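Local coordinates for protein pentalenene synthase (Streptomyces chartreusis NRRL 3882, PDB 6Q4S) that probably converts farnesyl diphosphate, with magnesium as cofactor, into the bicyclic sesquiterpene alcohol 7-epi-alpha-eudesmol through a 1,10-cyclization, at residues Ser16-Tyr21 / Ser62-Met66; Tyr58-Ser62 / Ala189-Arg194. Where two conformers were deposited one is given. Residue numbers count along the deposited sequence, not the author numbering.

Contact 1 of 2, residues Ser16-Tyr21 / Ser62-Met66; sequences SEHLEY and SADDM
The H18 imidazole lies over the start of helix 63-79: A63 CB sits 3.8 Å from the H18 ring centroid and 10° off its normal, a CH-pi contact, while H18 CD2 is 3.6 Å from A63 N. Residues 16-19 form a type I beta turn; within it S16 OG, chi1 t, accepts from H18 N at 2.9 Å, an ST turn. H18, chi1 m, is the N-cap of helix 19-32; its CA lies 5.7 Å from that of A63. Two helix starts thus meet in the all-alpha terpene synthase fold, away from the probable metal- and substrate-binding residues. S62, chi1 p, caps the second: its OG accepts from D65 N at 3.3 Å, and M66 N donates to S62 O at 2.8 Å. In the first turn of helix 19-32, Y21 (t) brings CE2 to 3.7 Å from A63 CB and makes a weak hydrogen bond, Y21 OH to D64 OD1, 3.5 Å. M66, t then p and p, curls its CE to 3.7 Å from S16 OG.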
loop_
_atom_site.group_PDB
_atom_site.type_symbol
_atom_site.label_atom_id
_atom_site.label_comp_id
_atom_site.label_asym_id
_atom_site.label_seq_id
_atom_site.Cartn_x
_atom_site.Cartn_y
_atom_site.Cartn_z
ATOM N N SER A 16 21.985 -9.633 17.930
ATOM C CA SER A 16 23.044 -9.042 17.118
ATOM C C SER A 16 24.300 -8.658 17.933
ATOM O O SER A 16 24.237 -7.975 18.994
ATOM C CB SER A 16 22.550 -7.830 16.362
ATOM O OG SER A 16 23.580 -7.137 15.683
ATOM N N GLU A 17 25.450 -9.014 17.370
ATOM C CA GLU A 17 26.759 -8.516 17.887
ATOM C C GLU A 17 26.991 -7.021 17.687
ATOM O O GLU A 17 27.894 -6.398 18.321
ATOM C CB GLU A 17 27.894 -9.332 17.249
ATOM C CG GLU A 17 28.145 -9.023 15.780
ATOM C CD GLU A 17 29.131 -9.980 15.130
ATOM O OE1 GLU A 17 30.118 -10.379 15.811
ATOM O OE2 GLU A 17 28.935 -10.324 13.942
ATOM N N HIS A 18 26.139 -6.363 16.878
ATOM C CA HIS A 18 26.355 -4.935 16.591
ATOM C C HIS A 18 25.669 -3.958 17.477
ATOM O O HIS A 18 25.648 -2.731 17.216
ATOM C CB HIS A 18 25.943 -4.693 15.135
ATOM C CG HIS A 18 26.579 -5.651 14.206
ATOM N ND1 HIS A 18 27.943 -5.865 14.213
ATOM C CD2 HIS A 18 26.065 -6.445 13.241
ATOM C CE1 HIS A 18 28.235 -6.754 13.278
ATOM N NE2 HIS A 18 27.112 -7.138 12.688
ATOM N N LEU A 19 25.142 -4.434 18.590
ATOM C CA LEU A 19 24.374 -3.535 19.445
ATOM C C LEU A 19 25.103 -2.283 19.818
ATOM O O LEU A 19 24.585 -1.159 19.627
ATOM C CB LEU A 19 23.890 -4.308 20.690
ATOM C CG LEU A 19 23.259 -3.499 21.799
ATOM C CD1 LEU A 19 22.029 -2.724 21.312
ATOM C CD2 LEU A 19 22.934 -4.485 22.936
ATOM N N GLU A 20 26.312 -2.402 20.395
ATOM C CA GLU A 20 27.004 -1.171 20.852
ATOM C C GLU A 20 27.509 -0.304 19.696
ATOM O O GLU A 20 27.405 0.926 19.749
ATOM C CB GLU A 20 28.129 -1.451 21.917
ATOM C CG GLU A 20 27.630 -2.050 23.242
ATOM C CD GLU A 20 26.486 -1.250 23.947
ATOM O OE1 GLU A 20 26.407 0.000 23.839
ATOM O OE2 GLU A 20 25.623 -1.860 24.641
ATOM N N TYR A 21 28.007 -0.935 18.641
ATOM C CA TYR A 21 28.494 -0.171 17.457
ATOM C C TYR A 21 27.328 0.727 16.896
ATOM O O TYR A 21 27.462 1.947 16.710
ATOM C CB TYR A 21 28.956 -1.184 16.375
ATOM C CG TYR A 21 29.193 -0.550 15.040
ATOM C CD1 TYR A 21 30.397 0.095 14.760
ATOM C CD2 TYR A 21 28.181 -0.524 14.071
ATOM C CE1 TYR A 21 30.611 0.688 13.519
ATOM C CE2 TYR A 21 28.380 0.098 12.843
ATOM C CZ TYR A 21 29.603 0.715 12.585
ATOM O OH TYR A 21 29.790 1.312 11.367
ATOM N N SER A 62 23.626 -6.738 9.000
ATOM C CA SER A 62 24.965 -6.189 8.979
ATOM C C SER A 62 25.023 -5.015 9.913
ATOM O O SER A 62 23.958 -4.485 10.324
ATOM C CB SER A 62 25.328 -5.727 7.579
ATOM O OG SER A 62 24.612 -4.556 7.283
ATOM N N ALA A 63 26.231 -4.547 10.218
ATOM C CA ALA A 63 26.382 -3.484 11.130
ATOM C C ALA A 63 25.778 -2.179 10.631
ATOM O O ALA A 63 25.252 -1.383 11.450
ATOM C CB ALA A 63 27.842 -3.278 11.502
ATOM N N ASP A 64 25.893 -1.871 9.335
ATOM C CA ASP A 64 25.389 -0.587 8.889
ATOM C C ASP A 64 23.825 -0.643 8.849
ATOM O O ASP A 64 23.173 0.368 9.024
ATOM C CB ASP A 64 25.909 -0.229 7.507
ATOM C CG ASP A 64 27.425 0.052 7.484
ATOM O OD1 ASP A 64 27.993 0.618 8.460
ATOM O OD2 ASP A 64 28.013 -0.278 6.440
ATOM N N ASP A 65 23.308 -1.785 8.457
ATOM C CA ASP A 65 21.854 -2.018 8.418
ATOM C C ASP A 65 21.247 -2.069 9.821
ATOM O O ASP A 65 20.120 -1.632 10.020
ATOM C CB ASP A 65 21.557 -3.303 7.693
ATOM C CG ASP A 65 21.815 -3.202 6.194
ATOM O OD1 ASP A 65 21.885 -2.078 5.640
ATOM O OD2 ASP A 65 21.786 -4.251 5.525
ATOM N N MET A 66 22.021 -2.479 10.812
ATOM C CA MET A 66 21.548 -2.412 12.193
ATOM C C MET A 66 21.326 -0.973 12.586
ATOM O O MET A 66 20.315 -0.630 13.244
ATOM C CB MET A 66 22.504 -3.113 13.172
ATOM C CG MET A 66 22.021 -3.125 14.610
ATOM S SD MET A 66 20.346 -3.795 14.927
ATOM C CE MET A 66 20.629 -5.409 14.379
#

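Contact 2 of 2, residues Tyr58-Ser62 / Ala189-Arg194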
loop_
_atom_site.group_PDB
_atom_site.type_symbol
_atom_site.label_atom_id
_atom_site.label_comp_id
_atom_site.label_asym_id
_atom_site.label_seq_id
_atom_site.Cartn_x
_atom_site.Cartn_y
_atom_site.Cartn_z
ATOM N N TYR A 58 16.171 -8.153 14.919
ATOM C CA TYR A 58 16.832 -8.249 13.604
ATOM C C TYR A 58 18.282 -8.761 13.810
ATOM O O TYR A 58 19.235 -8.054 13.542
ATOM C CB TYR A 58 16.840 -6.880 12.917
ATOM C CG TYR A 58 15.417 -6.391 12.646
ATOM C CD1 TYR A 58 14.576 -7.129 11.833
ATOM C CD2 TYR A 58 14.933 -5.257 13.247
ATOM C CE1 TYR A 58 13.261 -6.754 11.637
ATOM C CE2 TYR A 58 13.610 -4.876 13.049
ATOM C CZ TYR A 58 12.789 -5.632 12.275
ATOM O OH TYR A 58 11.472 -5.277 12.005
ATOM N N PRO A 59 18.432 -9.966 14.349
ATOM C CA PRO A 59 19.801 -10.328 14.822
ATOM C C PRO A 59 20.839 -10.585 13.735
ATOM O O PRO A 59 22.034 -10.599 14.059
ATOM C CB PRO A 59 19.551 -11.606 15.625
ATOM C CG PRO A 59 18.373 -12.200 14.933
ATOM C CD PRO A 59 17.470 -11.018 14.671
ATOM N N HIS A 60 20.403 -10.776 12.488
ATOM C CA HIS A 60 21.294 -11.058 11.358
ATOM C C HIS A 60 21.718 -9.842 10.562
ATOM O O HIS A 60 22.327 -10.027 9.551
ATOM C CB HIS A 60 20.688 -12.074 10.423
ATOM C CG HIS A 60 20.412 -13.385 11.063
ATOM N ND1 HIS A 60 21.411 -14.237 11.480
ATOM C CD2 HIS A 60 19.239 -14.012 11.332
ATOM C CE1 HIS A 60 20.861 -15.318 12.007
ATOM N NE2 HIS A 60 19.545 -15.217 11.901
ATOM N N ALA A 61 21.415 -8.627 11.021
ATOM C CA ALA A 61 21.649 -7.456 10.223
ATOM C C ALA A 61 23.140 -7.226 10.154
ATOM O O ALA A 61 23.844 -7.410 11.174
ATOM C CB ALA A 61 20.981 -6.258 10.852
ATOM N N SER A 62 23.626 -6.738 9.000
ATOM C CA SER A 62 24.965 -6.189 8.979
ATOM C C SER A 62 25.023 -5.015 9.913
ATOM O O SER A 62 23.958 -4.485 10.324
ATOM C CB SER A 62 25.328 -5.727 7.579
ATOM O OG SER A 62 24.612 -4.556 7.283
ATOM N N ALA A 189 10.277 -6.552 7.560
ATOM C CA ALA A 189 11.584 -5.988 7.499
ATOM C C ALA A 189 12.666 -7.051 7.776
ATOM O O ALA A 189 13.848 -6.751 7.596
ATOM C CB ALA A 189 11.737 -4.860 8.484
ATOM N N GLY A 190 12.290 -8.226 8.303
ATOM C CA GLY A 190 13.258 -9.263 8.543
ATOM C C GLY A 190 13.973 -9.697 7.253
ATOM O O GLY A 190 15.167 -10.039 7.258
ATOM N N GLU A 191 13.232 -9.663 6.161
ATOM C CA GLU A 191 13.729 -10.040 4.846
ATOM C C GLU A 191 14.791 -8.972 4.428
ATOM O O GLU A 191 15.891 -9.320 4.010
ATOM C CB GLU A 191 12.569 -10.057 3.846
ATOM C CG GLU A 191 11.693 -11.270 3.940
ATOM C CD GLU A 191 10.313 -11.063 3.345
ATOM O OE1 GLU A 191 10.036 -11.446 2.175
ATOM O OE2 GLU A 191 9.489 -10.473 4.054
ATOM N N ARG A 192 14.510 -7.687 4.632
ATOM C CA ARG A 192 15.521 -6.662 4.367
ATOM C C ARG A 192 16.787 -6.815 5.212
ATOM O O ARG A 192 17.878 -6.629 4.675
ATOM C CB ARG A 192 14.943 -5.248 4.517
ATOM C CG ARG A 192 15.942 -4.098 4.553
ATOM C CD ARG A 192 16.657 -4.087 3.193
ATOM N NE ARG A 192 17.504 -2.915 3.143
ATOM C CZ ARG A 192 18.765 -2.912 3.565
ATOM N NH1 ARG A 192 19.277 -3.995 4.079
ATOM N NH2 ARG A 192 19.519 -1.835 3.500
ATOM N N SER A 193 16.617 -7.115 6.496
ATOM C CA SER A 193 17.697 -7.179 7.448
ATOM C C SER A 193 18.683 -8.319 7.180
ATOM O O SER A 193 19.882 -8.169 7.415
ATOM C CB SER A 193 17.127 -7.353 8.843
ATOM O OG SER A 193 18.165 -7.595 9.744
ATOM N N ARG A 194 18.167 -9.435 6.698
ATOM C CA ARG A 194 18.918 -10.627 6.490
ATOM C C ARG A 194 19.225 -10.917 5.032
ATOM O O ARG A 194 20.086 -11.729 4.754
ATOM C CB ARG A 194 18.171 -11.765 7.100
ATOM C CG ARG A 194 19.024 -13.022 7.270
ATOM C CD ARG A 194 18.212 -14.107 7.946
ATOM N NE ARG A 194 19.023 -15.275 8.228
ATOM C CZ ARG A 194 18.604 -16.358 8.854
ATOM N NH1 ARG A 194 17.354 -16.481 9.308
ATOM N NH2 ARG A 194 19.462 -17.334 9.024
HETATM O O HOH W 1 22.677 -11.301 6.442
HETATM O O HOH W 2 21.992 -6.665 6.778
#
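In this all-helical terpene synthase fold, the loop between helices 50-57 and 63-79 packs against the C-terminal end of helix 183-194. Residues 58-61 form a type I beta turn, and CA atoms approach to 4.8 Å at A61-S193 and 5.4 Å at H60-R194. Y58, chi1 m, reaches the helix with its ring: Y58 CE1 is 3.8 Å from G190 N and Y58 OH 3.6 Å from A189 CB. The hydroxyl finds its hydrogen-bond partner further back, at S186 O, and W304 meets the ring at about 75°. S193, chi1 t in the conformer given, points into the turn, its OG 3.5 Å from Y58 CB and 3.3 Å from A61 CB. R194 is extended, with all four chi angles near 180°, and with H60 in chi1 m its guanidinium lies flat on the H60 ring: centres 3.7 Å apart, planes at 18°. R194 NH1 also forms a salt bridge with E299 OE1 on helix 288-313. No direct hydrogen bond joins the two segments. Instead, A61 CA makes a CH...O contact of 3.4 Å to S193 O, and water 2 accepts from S62 N at 2.8 Å and donates to S193 O at 2.7 Å.

How the contacts relate
Contacts 1 and 2 lie 10 Å apart between centres, on the same side of the chain's centre, and share S62, where the loop 58-62 runs into helix 63-79. Along the chain the order is 16-21, 58-62, 62-66, then 189-194, so one continuous run, 58-66, faces the N-terminal helix start through contact 1 and helix 183-194 through contact 2. The two also touch directly: M66 CE is 3.1 Å from Y58 O, and H18 CD2 is 3.2 Å from A61 O. D65 OD2 and R192 NH1, 2.9 Å apart, form a salt bridge. Sequence-distant helices 19-32 and 183-194 are thereby connected through the beginning of helix 63-79, away from the probable magnesium and substrate sites.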